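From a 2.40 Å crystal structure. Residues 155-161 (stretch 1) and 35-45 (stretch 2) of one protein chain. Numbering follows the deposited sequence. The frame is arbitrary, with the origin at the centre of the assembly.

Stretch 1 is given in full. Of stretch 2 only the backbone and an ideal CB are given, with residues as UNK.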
# COMPACT_ATOMS: atom_id res chain seq x y z
N LEU A 155 -5.85 7.61 28.50
CA LEU A 155 -6.28 7.09 27.20
C LEU A 155 -7.04 5.77 27.31
O LEU A 155 -6.50 4.75 27.76
CB LEU A 155 -5.05 6.93 26.30
CG LEU A 155 -5.26 6.59 24.83
CD1 LEU A 155 -6.09 7.68 24.20
CD2 LEU A 155 -3.92 6.46 24.14
N LEU A 156 -8.31 5.79 26.88
CA LEU A 156 -9.12 4.58 26.91
C LEU A 156 -9.40 4.00 25.52
O LEU A 156 -10.08 4.60 24.69
CB LEU A 156 -10.45 4.84 27.61
CG LEU A 156 -11.38 3.63 27.68
CD1 LEU A 156 -10.68 2.44 28.33
CD2 LEU A 156 -12.62 4.00 28.47
N ILE A 157 -8.91 2.80 25.27
CA ILE A 157 -9.16 2.15 24.00
C ILE A 157 -10.21 1.06 24.18
O ILE A 157 -10.02 0.12 24.94
CB ILE A 157 -7.86 1.58 23.41
CG1 ILE A 157 -6.84 2.70 23.28
CG2 ILE A 157 -8.12 0.92 22.06
CD1 ILE A 157 -5.49 2.26 22.82
N MET A 158 -11.33 1.23 23.48
CA MET A 158 -12.45 0.30 23.59
C MET A 158 -12.56 -0.57 22.35
O MET A 158 -12.69 -0.08 21.23
CB MET A 158 -13.77 1.04 23.78
CG MET A 158 -13.90 1.82 25.08
SD MET A 158 -15.55 2.55 25.15
CE MET A 158 -15.48 3.41 26.70
N SER A 159 -12.52 -1.87 22.58
CA SER A 159 -12.67 -2.84 21.53
C SER A 159 -13.87 -3.74 21.85
O SER A 159 -14.15 -4.01 23.02
CB SER A 159 -11.38 -3.65 21.40
OG SER A 159 -11.48 -4.66 20.42
N ALA A 160 -14.59 -4.18 20.83
CA ALA A 160 -15.75 -5.04 21.04
C ALA A 160 -15.39 -6.52 20.92
O ALA A 160 -16.22 -7.39 21.22
CB ALA A 160 -16.87 -4.68 20.06
N THR A 161 -14.17 -6.82 20.48
CA THR A 161 -13.75 -8.21 20.32
C THR A 161 -12.97 -8.64 21.54
O THR A 161 -12.21 -7.84 22.09
CB THR A 161 -12.88 -8.45 19.09
OG1 THR A 161 -11.57 -7.90 19.31
CG2 THR A 161 -13.54 -7.84 17.84
N UNK A 35 -23.28 -1.35 26.33
CA UNK A 35 -23.42 0.03 26.74
C UNK A 35 -22.10 0.73 26.96
O UNK A 35 -22.04 1.77 27.61
CB UNK A 35 -24.25 0.10 28.02
N UNK A 36 -21.03 0.16 26.42
CA UNK A 36 -19.69 0.73 26.59
C UNK A 36 -19.62 2.12 25.96
O UNK A 36 -18.83 2.96 26.39
CB UNK A 36 -18.63 -0.19 25.97
N UNK A 37 -20.47 2.36 24.97
CA UNK A 37 -20.52 3.63 24.25
C UNK A 37 -21.62 4.55 24.79
O UNK A 37 -21.43 5.76 24.93
CB UNK A 37 -20.74 3.38 22.76
N UNK A 38 -22.78 3.95 25.08
CA UNK A 38 -23.98 4.70 25.42
C UNK A 38 -24.17 4.85 26.93
O UNK A 38 -25.24 5.24 27.40
CB UNK A 38 -25.21 4.02 24.81
N UNK A 39 -23.14 4.53 27.69
CA UNK A 39 -23.23 4.68 29.13
C UNK A 39 -21.90 5.10 29.70
O UNK A 39 -21.77 6.20 30.22
CB UNK A 39 -23.70 3.38 29.78
N UNK A 40 -20.91 4.22 29.57
CA UNK A 40 -19.61 4.37 30.25
C UNK A 40 -18.96 5.78 30.23
O UNK A 40 -18.34 6.18 31.22
CB UNK A 40 -18.63 3.39 29.61
N UNK A 41 -19.07 6.53 29.11
CA UNK A 41 -18.47 7.88 29.12
C UNK A 41 -18.88 8.81 30.28
O UNK A 41 -18.00 9.40 30.90
CB UNK A 41 -18.83 8.58 27.81
N UNK A 42 -20.17 8.93 30.56
CA UNK A 42 -20.66 9.81 31.62
C UNK A 42 -20.04 9.51 32.98
O UNK A 42 -19.81 10.41 33.78
CB UNK A 42 -22.18 9.70 31.72
N UNK A 43 -19.77 8.23 33.25
CA UNK A 43 -19.29 7.82 34.57
C UNK A 43 -17.79 8.06 34.74
O UNK A 43 -17.29 8.18 35.86
CB UNK A 43 -19.61 6.34 34.80
N UNK A 44 -17.08 8.18 33.62
CA UNK A 44 -15.69 8.61 33.64
C UNK A 44 -15.64 10.15 33.71
O UNK A 44 -14.64 10.74 34.14
CB UNK A 44 -14.95 8.09 32.41
N UNK A 45 -16.72 10.78 33.29
CA UNK A 45 -16.85 12.23 33.35
C UNK A 45 -17.12 12.68 34.78
O UNK A 45 -16.54 13.66 35.25
CB UNK A 45 -17.97 12.71 32.42

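Stretch 1 runs as a strand from Leu155 to Ser159, and its alternation turns Leu156 and Met158 toward the second stretch. What it offers is therefore mainly apolar: the methyl groups of Leu156, the extended thioether of Met158 (chi1 m, then t and t) and, past the strand, the CB of Ala160.

Position 35 has phi/psi of 98/18, and nothing of stretch 1 lies within 5.5 Å of its ideal CB. Positive phi by itself favours glycine, and the residue is Gly35, whose O accepts a weak hydrogen bond from the N of position 40.

At position 36, CA-to-CB points toward stretch 1 and the ideal CB lies 4.2 Å from Met158 SD. An aliphatic chain would suit the thioether, whether a leucine, a methionine or the methylenes of a longer polar residue, which could run on toward Ala160. The deposited residue is Lys36. Its chain, p at chi1 and then extended, passes along the strand end until CE lies 4.0 Å from Ala160 CB, while the backbone is approached by Met158 CE, 3.4 Å from Lys36 O. Stretch 1 places no acidic side chain here; NZ is hydrogen-bonded elsewhere in the structure.

Position 37 points sideways, with no stretch 1 atom near its CB, so a small or polar residue is as plausible as many others. It is Ser37, whose OG accepts a weak hydrogen bond from Lys36 NZ at 3.5 Å. Positions 38 and 39 are out of reach and stretch 1 sets no preference; they are Thr38 and Trp39.

Position 40 turns toward stretch 1 again, its ideal CB 4.3 Å from Met158 CE. The methyl invites an apolar partner such as leucine, isoleucine, valine or methionine. Leu40, t at chi1 and p at chi2, brings CD2 to 3.7 Å from Met158 CE.

Position 41 points sideways; its phi of -53 is compatible with proline. Pro41 is found, and its O accepts a hydrogen bond from the N of position 45 at 3.0 Å. Positions 42 and 43 are out of reach; they are Leu42 and Gln43.

Position 44 points toward stretch 1, but its ideal CB has no stretch 1 atom within 5.5 Å. A longer apolar chain, leucine or methionine, could close the gap to Leu156. Leu44 does so, m at chi1 and t at chi2, with CD1 3.7 Å from Leu156 CD2. Position 45, out of reach, is Leu45.

Stretch 2 (35-45) GKSTWLPLQLL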
# COMPACT_ATOMS: atom_id res chain seq x y z
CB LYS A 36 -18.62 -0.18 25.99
CG LYS A 36 -18.78 -0.46 24.51
CD LYS A 36 -17.62 -1.28 23.96
CE LYS A 36 -17.88 -1.72 22.52
NZ LYS A 36 -18.11 -0.56 21.64
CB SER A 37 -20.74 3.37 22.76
OG SER A 37 -19.94 2.31 22.29
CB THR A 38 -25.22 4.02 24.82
OG1 THR A 38 -25.22 2.63 25.16
CG2 THR A 38 -25.23 4.17 23.31
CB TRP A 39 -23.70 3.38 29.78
CG TRP A 39 -24.10 3.54 31.21
CD1 TRP A 39 -25.25 4.10 31.67
CD2 TRP A 39 -23.36 3.13 32.37
NE1 TRP A 39 -25.28 4.07 33.04
CE2 TRP A 39 -24.13 3.48 33.50
CE3 TRP A 39 -22.12 2.51 32.57
CZ2 TRP A 39 -23.71 3.22 34.81
CZ3 TRP A 39 -21.71 2.25 33.88
CH2 TRP A 39 -22.50 2.61 34.97
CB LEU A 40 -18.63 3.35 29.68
CG LEU A 40 -17.30 3.20 30.43
CD1 LEU A 40 -17.51 3.12 31.95
CD2 LEU A 40 -16.56 1.98 29.94
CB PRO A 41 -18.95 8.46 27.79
CG PRO A 41 -19.01 7.29 26.90
CD PRO A 41 -19.49 6.15 27.75
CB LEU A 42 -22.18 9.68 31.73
CG LEU A 42 -23.02 10.12 30.54
CD1 LEU A 42 -24.48 9.77 30.79
CD2 LEU A 42 -22.83 11.60 30.26
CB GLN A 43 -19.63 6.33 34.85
CG GLN A 43 -21.14 6.00 34.98
CD GLN A 43 -22.02 6.42 33.79
OE1 GLN A 43 -21.51 6.84 32.75
NE2 GLN A 43 -23.33 6.36 33.97
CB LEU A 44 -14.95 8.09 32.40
CG LEU A 44 -15.00 6.58 32.17
CD1 LEU A 44 -14.10 6.15 31.03
CD2 LEU A 44 -14.64 5.81 33.42
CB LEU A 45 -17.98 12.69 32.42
CG LEU A 45 -18.04 14.19 32.16
CD1 LEU A 45 -16.72 14.63 31.57
CD2 LEU A 45 -19.20 14.53 31.24
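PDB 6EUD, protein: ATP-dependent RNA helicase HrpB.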